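Local coordinates for 11S globulin subunit beta (Cucurbita maxima, PDB 2E9Q), which serves as a seed storage protein of the 11S globulin family, a nutrient reservoir built from cupin-type subunits, at residues N208-L218 / L228-D236. Residues are numbered along the deposited sequence; the frame is centred on the assembly and turned at random.
Sequences NIFSGFADEFL and LVRKLKGED
The F210 ring is sandwiched: L232 CD2 lies 3.9 Å above one face, offset toward the rim, and I209 CG1 over the centre of the other. An off-centre CH-pi contact puts L232 CD1 4.1 Å from the F210 ring centroid, 30° off the normal, and F222 meets this ring nearly perpendicularly. L232 chi1 of -170° turns CG away from its backbone N and onto F210; its CD2 also packs 3.9 Å from CD1 of L218. The N208 amide forms an Asx motif, OD1 accepting from S211 N; its ND2 bonds to G181 O and weakly to L232 O and K233 O at the C-terminus of helix 226-233. Helices 215-222 and 226-233 form a hairpin beyond the N-terminal cupin β-barrel, the helical arm of 11S globulins, packed against a second subunit whose Y429 touches F210. K233 runs extended past S211, its NZ donating to F213 O (2.7 Å, C=O...N angle 163°) and salt-bridging OD1 of D215 at 3.0 Å from above the carboxylate plane. A methionine in its place would probably leave D215 without its cationic mate and F213 O without this donor. One turn back, V229 CG2 packs on L218 CB (4.1 Å) and CG1 borders the D215 carboxylate.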
loop_
_atom_site.group_PDB
_atom_site.type_symbol
_atom_site.label_atom_id
_atom_site.label_comp_id
_atom_site.label_asym_id
_atom_site.label_seq_id
_atom_site.Cartn_x
_atom_site.Cartn_y
_atom_site.Cartn_z
ATOM N N ASN A 208 -13.276 10.810 -27.140
ATOM C CA ASN A 208 -13.672 9.615 -26.406
ATOM C C ASN A 208 -12.680 8.508 -26.767
ATOM O O ASN A 208 -11.879 8.679 -27.682
ATOM C CB ASN A 208 -15.107 9.222 -26.783
ATOM C CG ASN A 208 -15.263 8.931 -28.264
ATOM O OD1 ASN A 208 -14.476 8.183 -28.852
ATOM N ND2 ASN A 208 -16.288 9.516 -28.874
ATOM N N ILE A 209 -12.732 7.375 -26.074
ATOM C CA ILE A 209 -11.778 6.290 -26.344
ATOM C C ILE A 209 -11.752 5.721 -27.755
ATOM O O ILE A 209 -10.748 5.146 -28.169
ATOM C CB ILE A 209 -11.988 5.102 -25.394
ATOM C CG1 ILE A 209 -13.393 4.515 -25.605
ATOM C CG2 ILE A 209 -11.745 5.550 -23.960
ATOM C CD1 ILE A 209 -13.696 3.311 -24.757
ATOM N N PHE A 210 -12.840 5.868 -28.501
ATOM C CA PHE A 210 -12.864 5.325 -29.854
ATOM C C PHE A 210 -12.202 6.233 -30.878
ATOM O O PHE A 210 -11.677 5.750 -31.873
ATOM C CB PHE A 210 -14.306 5.018 -30.283
ATOM C CG PHE A 210 -14.975 4.000 -29.421
ATOM C CD1 PHE A 210 -16.051 4.346 -28.619
ATOM C CD2 PHE A 210 -14.473 2.700 -29.346
ATOM C CE1 PHE A 210 -16.618 3.418 -27.744
ATOM C CE2 PHE A 210 -15.034 1.765 -28.472
ATOM C CZ PHE A 210 -16.106 2.130 -27.670
ATOM N N SER A 211 -12.207 7.542 -30.634
ATOM C CA SER A 211 -11.608 8.466 -31.594
ATOM C C SER A 211 -10.113 8.284 -31.763
ATOM O O SER A 211 -9.522 8.852 -32.678
ATOM C CB SER A 211 -11.933 9.928 -31.246
ATOM O OG SER A 211 -11.409 10.325 -29.997
ATOM N N GLY A 212 -9.501 7.476 -30.906
ATOM C CA GLY A 212 -8.073 7.237 -31.026
ATOM C C GLY A 212 -7.712 6.017 -31.865
ATOM O O GLY A 212 -6.539 5.792 -32.152
ATOM N N PHE A 213 -8.706 5.225 -32.266
ATOM C CA PHE A 213 -8.452 4.024 -33.079
ATOM C C PHE A 213 -8.714 4.236 -34.573
ATOM O O PHE A 213 -9.551 5.052 -34.962
ATOM C CB PHE A 213 -9.326 2.849 -32.604
ATOM C CG PHE A 213 -8.888 2.243 -31.298
ATOM C CD1 PHE A 213 -7.718 1.497 -31.215
ATOM C CD2 PHE A 213 -9.647 2.424 -30.144
ATOM C CE1 PHE A 213 -7.308 0.943 -30.010
ATOM C CE2 PHE A 213 -9.240 1.868 -28.929
ATOM C CZ PHE A 213 -8.073 1.130 -28.865
ATOM N N ALA A 214 -8.001 3.470 -35.393
ATOM C CA ALA A 214 -8.130 3.511 -36.849
ATOM C C ALA A 214 -9.517 3.018 -37.260
ATOM O O ALA A 214 -10.036 2.061 -36.672
ATOM C CB ALA A 214 -7.061 2.631 -37.481
ATOM N N ASP A 215 -10.108 3.663 -38.268
ATOM C CA ASP A 215 -11.443 3.302 -38.746
ATOM C C ASP A 215 -11.632 1.799 -38.972
ATOM O O ASP A 215 -12.644 1.221 -38.559
ATOM C CB ASP A 215 -11.773 4.037 -40.051
ATOM C CG ASP A 215 -11.776 5.548 -39.896
ATOM O OD1 ASP A 215 -12.338 6.058 -38.904
ATOM O OD2 ASP A 215 -11.229 6.230 -40.789
ATOM N N GLU A 216 -10.660 1.175 -39.631
ATOM C CA GLU A 216 -10.719 -0.259 -39.919
ATOM C C GLU A 216 -10.959 -1.079 -38.658
ATOM O O GLU A 216 -11.974 -1.768 -38.537
ATOM C CB GLU A 216 -9.413 -0.712 -40.592
ATOM C CG GLU A 216 -9.098 -2.208 -40.471
ATOM C CD GLU A 216 -9.881 -3.089 -41.440
ATOM O OE1 GLU A 216 -11.128 -3.153 -41.337
ATOM O OE2 GLU A 216 -9.242 -3.724 -42.309
ATOM N N PHE A 217 -10.023 -0.996 -37.719
ATOM C CA PHE A 217 -10.135 -1.743 -36.479
ATOM C C PHE A 217 -11.533 -1.698 -35.903
ATOM O O PHE A 217 -12.095 -2.729 -35.555
ATOM C CB PHE A 217 -9.138 -1.209 -35.457
ATOM C CG PHE A 217 -7.740 -1.716 -35.653
ATOM C CD1 PHE A 217 -7.375 -2.362 -36.832
ATOM C CD2 PHE A 217 -6.783 -1.551 -34.657
ATOM C CE1 PHE A 217 -6.084 -2.834 -37.015
ATOM C CE2 PHE A 217 -5.487 -2.022 -34.830
ATOM C CZ PHE A 217 -5.139 -2.666 -36.013
ATOM N N LEU A 218 -12.105 -0.507 -35.809
ATOM C CA LEU A 218 -13.439 -0.389 -35.248
ATOM C C LEU A 218 -14.523 -1.008 -36.127
ATOM O O LEU A 218 -15.568 -1.426 -35.626
ATOM C CB LEU A 218 -13.756 1.078 -34.946
ATOM C CG LEU A 218 -12.819 1.707 -33.905
ATOM C CD1 LEU A 218 -13.279 3.116 -33.585
ATOM C CD2 LEU A 218 -12.800 0.857 -32.644
ATOM N N LEU A 228 -20.842 4.365 -39.416
ATOM C CA LEU A 228 -21.062 4.211 -37.985
ATOM C C LEU A 228 -19.819 4.542 -37.191
ATOM O O LEU A 228 -19.896 5.108 -36.105
ATOM C CB LEU A 228 -21.500 2.788 -37.657
ATOM C CG LEU A 228 -23.008 2.652 -37.517
ATOM C CD1 LEU A 228 -23.369 1.224 -37.112
ATOM C CD2 LEU A 228 -23.493 3.668 -36.476
ATOM N N VAL A 229 -18.669 4.175 -37.733
ATOM C CA VAL A 229 -17.426 4.457 -37.054
ATOM C C VAL A 229 -17.315 5.940 -36.744
ATOM O O VAL A 229 -16.960 6.309 -35.631
ATOM C CB VAL A 229 -16.226 4.034 -37.893
ATOM C CG1 VAL A 229 -14.952 4.553 -37.261
ATOM C CG2 VAL A 229 -16.179 2.511 -37.987
ATOM N N ARG A 230 -17.648 6.795 -37.705
ATOM C CA ARG A 230 -17.538 8.227 -37.463
ATOM C C ARG A 230 -18.510 8.703 -36.389
ATOM O O ARG A 230 -18.218 9.639 -35.638
ATOM C CB ARG A 230 -17.740 9.023 -38.755
ATOM C CG ARG A 230 -17.277 10.460 -38.601
ATOM C CD ARG A 230 -17.026 11.155 -39.931
ATOM N NE ARG A 230 -16.073 12.252 -39.761
ATOM C CZ ARG A 230 -15.695 13.089 -40.722
ATOM N NH1 ARG A 230 -16.190 12.976 -41.949
ATOM N NH2 ARG A 230 -14.805 14.035 -40.455
ATOM N N LYS A 231 -19.667 8.062 -36.312
ATOM C CA LYS A 231 -20.642 8.422 -35.295
ATOM C C LYS A 231 -20.056 8.035 -33.937
ATOM O O LYS A 231 -20.182 8.757 -32.948
ATOM C CB LYS A 231 -21.943 7.661 -35.536
ATOM C CG LYS A 231 -22.818 8.238 -36.638
ATOM C CD LYS A 231 -23.517 9.504 -36.162
ATOM C CE LYS A 231 -24.624 9.924 -37.113
ATOM N NZ LYS A 231 -25.475 11.000 -36.526
ATOM N N LEU A 232 -19.398 6.883 -33.919
ATOM C CA LEU A 232 -18.774 6.355 -32.720
ATOM C C LEU A 232 -17.706 7.330 -32.234
ATOM O O LEU A 232 -17.720 7.758 -31.081
ATOM C CB LEU A 232 -18.145 5.004 -33.046
ATOM C CG LEU A 232 -17.625 4.117 -31.921
ATOM C CD1 LEU A 232 -18.754 3.817 -30.942
ATOM C CD2 LEU A 232 -17.063 2.834 -32.525
ATOM N N LYS A 233 -16.790 7.681 -33.129
ATOM C CA LYS A 233 -15.708 8.600 -32.802
ATOM C C LYS A 233 -16.199 9.982 -32.372
ATOM O O LYS A 233 -15.486 10.707 -31.681
ATOM C CB LYS A 233 -14.768 8.753 -33.998
ATOM C CG LYS A 233 -14.090 7.464 -34.442
ATOM C CD LYS A 233 -12.925 7.783 -35.365
ATOM C CE LYS A 233 -12.105 6.553 -35.683
ATOM N NZ LYS A 233 -10.857 6.905 -36.414
ATOM N N GLY A 234 -17.406 10.348 -32.793
ATOM C CA GLY A 234 -17.956 11.641 -32.429
ATOM C C GLY A 234 -17.071 12.835 -32.753
ATOM O O GLY A 234 -17.032 13.802 -32.000
ATOM N N GLU A 235 -16.364 12.780 -33.876
ATOM C CA GLU A 235 -15.482 13.876 -34.266
ATOM C C GLU A 235 -16.206 15.226 -34.283
ATOM O O GLU A 235 -15.573 16.275 -34.164
ATOM C CB GLU A 235 -14.893 13.609 -35.655
ATOM C CG GLU A 235 -14.019 12.361 -35.761
ATOM C CD GLU A 235 -12.663 12.533 -35.097
ATOM O OE1 GLU A 235 -11.876 11.560 -35.082
ATOM O OE2 GLU A 235 -12.384 13.643 -34.596
ATOM N N ASP A 236 -17.530 15.192 -34.414
ATOM C CA ASP A 236 -18.327 16.411 -34.478
ATOM C C ASP A 236 -19.263 16.709 -33.322
ATOM O O ASP A 236 -20.066 17.636 -33.408
ATOM C CB ASP A 236 -19.148 16.414 -35.762
ATOM C CG ASP A 236 -18.371 16.943 -36.935
ATOM O OD1 ASP A 236 -17.282 16.396 -37.222
ATOM O OD2 ASP A 236 -18.848 17.912 -37.563
#